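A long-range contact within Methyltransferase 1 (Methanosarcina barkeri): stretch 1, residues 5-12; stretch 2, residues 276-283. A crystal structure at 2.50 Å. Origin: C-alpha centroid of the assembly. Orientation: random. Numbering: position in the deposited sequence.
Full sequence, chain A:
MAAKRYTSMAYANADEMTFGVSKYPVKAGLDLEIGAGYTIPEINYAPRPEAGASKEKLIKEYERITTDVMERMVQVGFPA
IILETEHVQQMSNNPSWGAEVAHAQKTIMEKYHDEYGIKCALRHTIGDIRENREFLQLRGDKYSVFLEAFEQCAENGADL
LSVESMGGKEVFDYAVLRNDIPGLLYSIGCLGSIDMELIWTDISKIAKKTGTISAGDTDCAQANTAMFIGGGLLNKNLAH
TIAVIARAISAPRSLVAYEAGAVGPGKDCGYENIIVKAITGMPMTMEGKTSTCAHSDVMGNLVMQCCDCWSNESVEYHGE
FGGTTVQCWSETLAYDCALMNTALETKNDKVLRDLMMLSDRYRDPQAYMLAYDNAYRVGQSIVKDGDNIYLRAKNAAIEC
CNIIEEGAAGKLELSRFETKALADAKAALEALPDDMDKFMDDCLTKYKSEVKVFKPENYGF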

ATOM      1  N   ARG A   5     -40.454  -6.110   1.759  1.00 26.44           N
ATOM      2  CA  ARG A   5     -39.892  -5.135   0.818  1.00 24.19           C
ATOM      3  C   ARG A   5     -39.950  -3.677   1.263  1.00 21.81           C
ATOM      4  O   ARG A   5     -40.853  -3.298   1.980  1.00 21.69           O
ATOM      5  N   TYR A   6     -38.972  -2.875   0.844  1.00 19.12           N
ATOM      6  CA  TYR A   6     -38.909  -1.469   1.237  1.00 17.27           C
ATOM      7  C   TYR A   6     -39.775  -0.618   0.344  1.00 16.55           C
ATOM      8  O   TYR A   6     -39.665  -0.684  -0.869  1.00 15.90           O
ATOM      9  N   THR A   7     -40.631   0.193   0.952  1.00 16.66           N
ATOM     10  CA  THR A   7     -41.524   1.082   0.188  1.00 16.82           C
ATOM     11  C   THR A   7     -41.430   2.482   0.736  1.00 17.11           C
ATOM     12  O   THR A   7     -42.212   3.363   0.371  1.00 17.83           O
ATOM     13  N   SER A   8     -40.454   2.698   1.620  1.00 16.90           N
ATOM     14  CA  SER A   8     -40.153   4.050   2.087  1.00 16.41           C
ATOM     15  C   SER A   8     -38.674   4.156   2.417  1.00 15.68           C
ATOM     16  O   SER A   8     -37.996   3.131   2.455  1.00 15.96           O
ATOM     17  N   MET A   9     -38.188   5.390   2.590  1.00 14.30           N
ATOM     18  CA  MET A   9     -36.790   5.697   2.899  1.00 12.57           C
ATOM     19  C   MET A   9     -36.591   5.856   4.415  1.00 11.66           C
ATOM     20  O   MET A   9     -37.354   6.547   5.069  1.00 11.89           O
ATOM     21  N   ALA A  10     -35.550   5.241   4.961  1.00 10.83           N
ATOM     22  CA  ALA A  10     -35.151   5.405   6.362  1.00  9.64           C
ATOM     23  C   ALA A  10     -34.820   6.838   6.731  1.00  9.68           C
ATOM     24  O   ALA A  10     -35.048   7.259   7.855  1.00  9.97           O
ATOM     25  N   TYR A  11     -34.271   7.580   5.791  1.00  9.28           N
ATOM     26  CA  TYR A  11     -33.879   8.943   6.020  1.00  9.82           C
ATOM     27  C   TYR A  11     -34.860   9.868   5.311  1.00 10.18           C
ATOM     28  O   TYR A  11     -35.276   9.583   4.196  1.00  9.98           O
ATOM     29  N   ALA A  12     -35.179  11.008   5.922  1.00 10.79           N
ATOM     30  CA  ALA A  12     -36.130  11.955   5.324  1.00 11.22           C
ATOM     31  C   ALA A  12     -35.580  12.678   4.108  1.00 11.67           C
ATOM     32  O   ALA A  12     -36.348  13.068   3.242  1.00 12.23           O
ATOM     33  N   VAL A 276     -28.168   1.772  -0.833  1.00  5.75           N
ATOM     34  CA  VAL A 276     -28.797   0.835   0.099  1.00  6.13           C
ATOM     35  C   VAL A 276     -28.969   1.417   1.498  1.00  7.35           C
ATOM     36  O   VAL A 276     -30.006   1.198   2.156  1.00  7.63           O
ATOM     37  N   LYS A 277     -27.957   2.180   1.930  1.00  8.22           N
ATOM     38  CA  LYS A 277     -27.966   2.875   3.206  1.00  7.37           C
ATOM     39  C   LYS A 277     -29.076   3.888   3.238  1.00  7.27           C
ATOM     40  O   LYS A 277     -29.812   3.947   4.224  1.00  7.72           O
ATOM     41  N   ALA A 278     -29.187   4.697   2.186  1.00  6.65           N
ATOM     42  CA  ALA A 278     -30.289   5.669   2.077  1.00  7.49           C
ATOM     43  C   ALA A 278     -31.681   5.024   2.228  1.00  8.06           C
ATOM     44  O   ALA A 278     -32.561   5.588   2.871  1.00  8.94           O
ATOM     45  N   ILE A 279     -31.883   3.841   1.650  1.00  7.37           N
ATOM     46  CA  ILE A 279     -33.137   3.163   1.807  1.00  7.03           C
ATOM     47  C   ILE A 279     -33.283   2.567   3.210  1.00  7.93           C
ATOM     48  O   ILE A 279     -34.279   2.817   3.893  1.00  7.73           O
ATOM     49  N   THR A 280     -32.291   1.786   3.633  1.00  8.24           N
ATOM     50  CA  THR A 280     -32.430   0.940   4.824  1.00  8.49           C
ATOM     51  C   THR A 280     -32.068   1.594   6.159  1.00  8.64           C
ATOM     52  O   THR A 280     -32.538   1.135   7.220  1.00  8.95           O
ATOM     53  N   GLY A 281     -31.206   2.612   6.132  1.00  7.61           N
ATOM     54  CA  GLY A 281     -30.708   3.203   7.381  1.00  6.89           C
ATOM     55  C   GLY A 281     -29.759   2.270   8.100  1.00  7.22           C
ATOM     56  O   GLY A 281     -29.482   2.446   9.292  1.00  7.19           O
ATOM     57  N   MET A 282     -29.259   1.275   7.365  1.00  7.26           N
ATOM     58  CA  MET A 282     -28.341   0.277   7.894  1.00  7.51           C
ATOM     59  C   MET A 282     -26.895   0.641   7.544  1.00  7.69           C
ATOM     60  O   MET A 282     -26.659   1.342   6.527  1.00  8.21           O
ATOM     61  N   PRO A 283     -25.934   0.195   8.379  1.00  6.61           N
ATOM     62  CA  PRO A 283     -24.559   0.546   8.155  1.00  7.13           C
ATOM     63  C   PRO A 283     -23.933  -0.221   6.990  1.00  7.20           C
ATOM     64  O   PRO A 283     -24.365  -1.348   6.688  1.00  7.20           O
TER

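The most unusual feature of this contact is that an irregular segment near the N-terminus, neither helix nor strand, closes over the last turn of a helix 266 or more residues away through a single direct hydrogen bond. Ala-10 N donates to Ile-279 O at 2.9 Å, with an N-H...acceptor angle of 152°. The helix ends at Thr-280, so the carbonyl of Ile-279 is available to a partner from the other stretch. Around this bond small and long side chains alike come up against the helix backbone.

Ala-10 points its CB toward the helix end, where CB lies 3.5 Å from Thr-280 C and 3.4 Å from Gly-281 N. The fit depends on Gly-281 having no side chain: an ideal CB there would come within 2.8 Å of Ala-10 CB, a clash. Gly-281 also has positive phi, 71°, which by itself favours glycine, so the turn that leaves the helix and the packing against Ala-10 make the same demand.

Tyr-6 also points toward the other stretch, with chi1 at -80° (m). Its CB rests 3.6 Å from Ile-279 CG2, and its ring packs against Thr-280, whose CG2 lies over one face, 4.2 Å from the ring centroid and 26° off the normal, a CH-pi contact. Thr-280 is in the p rotamer, which directs OG1 back to Val-276 O at 2.8 Å and leaves CG2 for the ring. The same OG1 accepts from Met-282 N at 3.1 Å, so one side chain ties the loop to the final turn. At the far end of the tyrosine, water 1 lies 2.6 Å from Tyr-6 OH and donates to Thr-280 O at 2.8 Å, giving the phenol a polar link to the helix end without a direct hydrogen bond. Tyr-6 OH also meets Met-282 CE at 3.8 Å; Met-282, m at chi1 and then t and t, stretches out to get there.

Met-9 starts sideways and folds back through an m, m, m conformation, which brings its end to the helix. Its CE lies 3.8 Å from Ala-278 CB and 3.3 Å from Ala-278 O, while SD is 4.2 Å from Ile-279 CG1. Ile-279, m at chi1 and t at chi2, has its CA-to-CB bond directed away from stretch 1, yet its branches still serve both Tyr-6 and Met-9.

Tyr-11, m at -72°, likewise leaves its backbone sideways and brings its ring in. The ring presents its edge to two helix carbonyls: CE2 is 3.5 Å from Lys-277 O, and CD2 is 3.8 Å from Ala-278 O. CE2 also lies 3.7 Å from Gly-281 CA. Tyr-11 OH approaches Lys-277 CE at 3.7 Å, alongside an all-t lysine whose NZ is bonded elsewhere in the structure.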

ATOM      1  CB  ARG A   5     -40.485  -5.342  -0.572  1.00 24.24           C
ATOM      2  CG  ARG A   5     -40.669  -6.817  -0.854  1.00 25.93           C
ATOM      3  CD  ARG A   5     -40.267  -7.219  -2.239  1.00 26.72           C
ATOM      4  NE  ARG A   5     -38.914  -7.729  -2.226  1.00 27.93           N
ATOM      5  CZ  ARG A   5     -38.515  -8.909  -2.696  1.00 28.87           C
ATOM      6  NH1 ARG A   5     -39.358  -9.772  -3.259  1.00 25.36           N
ATOM      7  NH2 ARG A   5     -37.223  -9.213  -2.611  1.00 30.64           N
ATOM      8  CB  TYR A   6     -37.457  -0.933   1.240  1.00 16.36           C
ATOM      9  CG  TYR A   6     -36.704  -1.311   2.479  1.00 14.84           C
ATOM     10  CD1 TYR A   6     -36.639  -0.454   3.574  1.00 12.85           C
ATOM     11  CD2 TYR A   6     -36.072  -2.554   2.576  1.00 15.79           C
ATOM     12  CE1 TYR A   6     -35.957  -0.833   4.746  1.00 11.53           C
ATOM     13  CE2 TYR A   6     -35.386  -2.939   3.730  1.00 14.29           C
ATOM     14  CZ  TYR A   6     -35.347  -2.072   4.807  1.00 12.48           C
ATOM     15  OH  TYR A   6     -34.681  -2.459   5.926  1.00 13.71           O
ATOM     16  CB  THR A   7     -43.014   0.559   0.127  1.00 16.72           C
ATOM     17  OG1 THR A   7     -43.447   0.173   1.435  1.00 17.60           O
ATOM     18  CG2 THR A   7     -43.115  -0.685  -0.785  1.00 15.21           C
ATOM     19  CB  SER A   8     -41.048   4.457   3.266  1.00 15.94           C
ATOM     20  OG  SER A   8     -41.007   3.465   4.255  1.00 17.26           O
ATOM     21  CB  MET A   9     -36.384   7.035   2.250  1.00 13.26           C
ATOM     22  CG  MET A   9     -36.640   7.228   0.758  1.00 11.11           C
ATOM     23  SD  MET A   9     -35.571   6.190  -0.195  1.00 15.64           S
ATOM     24  CE  MET A   9     -33.935   6.887   0.108  1.00 11.84           C
ATOM     25  CB  ALA A  10     -33.955   4.534   6.658  1.00  9.24           C
ATOM     26  CB  TYR A  11     -32.472   9.180   5.426  1.00  9.83           C
ATOM     27  CG  TYR A  11     -31.344   8.532   6.171  1.00  9.23           C
ATOM     28  CD1 TYR A  11     -30.727   9.173   7.256  1.00 10.40           C
ATOM     29  CD2 TYR A  11     -30.864   7.289   5.786  1.00  9.77           C
ATOM     30  CE1 TYR A  11     -29.664   8.555   7.956  1.00  9.05           C
ATOM     31  CE2 TYR A  11     -29.808   6.660   6.479  1.00  9.24           C
ATOM     32  CZ  TYR A  11     -29.211   7.303   7.544  1.00  9.68           C
ATOM     33  OH  TYR A  11     -28.185   6.663   8.205  1.00 10.55           O
ATOM     34  CB  ALA A  12     -36.603  12.970   6.365  1.00 11.23           C
ATOM     35  CB  VAL A 276     -28.019  -0.524   0.136  1.00  6.37           C
ATOM     36  CG1 VAL A 276     -28.554  -1.440   1.216  1.00  5.99           C
ATOM     37  CG2 VAL A 276     -28.094  -1.233  -1.223  1.00  4.09           C
ATOM     38  CB  LYS A 277     -26.627   3.565   3.495  1.00  7.61           C
ATOM     39  CG  LYS A 277     -26.600   4.225   4.873  1.00  8.12           C
ATOM     40  CD  LYS A 277     -25.215   4.591   5.318  1.00 11.75           C
ATOM     41  CE  LYS A 277     -25.180   5.179   6.745  1.00 11.51           C
ATOM     42  NZ  LYS A 277     -23.769   5.461   7.111  1.00 12.08           N
ATOM     43  CB  ALA A 278     -30.209   6.447   0.759  1.00  7.31           C
ATOM     44  CB  ILE A 279     -33.313   2.060   0.726  1.00  7.48           C
ATOM     45  CG1 ILE A 279     -33.388   2.679  -0.671  1.00  6.36           C
ATOM     46  CG2 ILE A 279     -34.547   1.242   0.983  1.00  4.40           C
ATOM     47  CD1 ILE A 279     -33.234   1.670  -1.771  1.00  5.84           C
ATOM     48  CB  THR A 280     -31.554  -0.327   4.724  1.00  8.57           C
ATOM     49  OG1 THR A 280     -30.181   0.057   4.664  1.00  9.11           O
ATOM     50  CG2 THR A 280     -31.887  -1.157   3.484  1.00  8.53           C
ATOM     51  CB  MET A 282     -28.675  -1.097   7.334  1.00  7.05           C
ATOM     52  CG  MET A 282     -29.855  -1.723   8.036  1.00  8.40           C
ATOM     53  SD  MET A 282     -30.522  -3.120   7.129  1.00  8.35           S
ATOM     54  CE  MET A 282     -31.858  -3.614   8.192  1.00  8.94           C
ATOM     55  CB  PRO A 283     -23.891   0.164   9.486  1.00  6.79           C
ATOM     56  CG  PRO A 283     -24.654  -0.997   9.911  1.00  7.39           C
ATOM     57  CD  PRO A 283     -26.075  -0.605   9.604  1.00  7.14           C
TER
HETATM   58  O   HOH W   1     -34.378  -0.897   7.919  1.00  7.81           O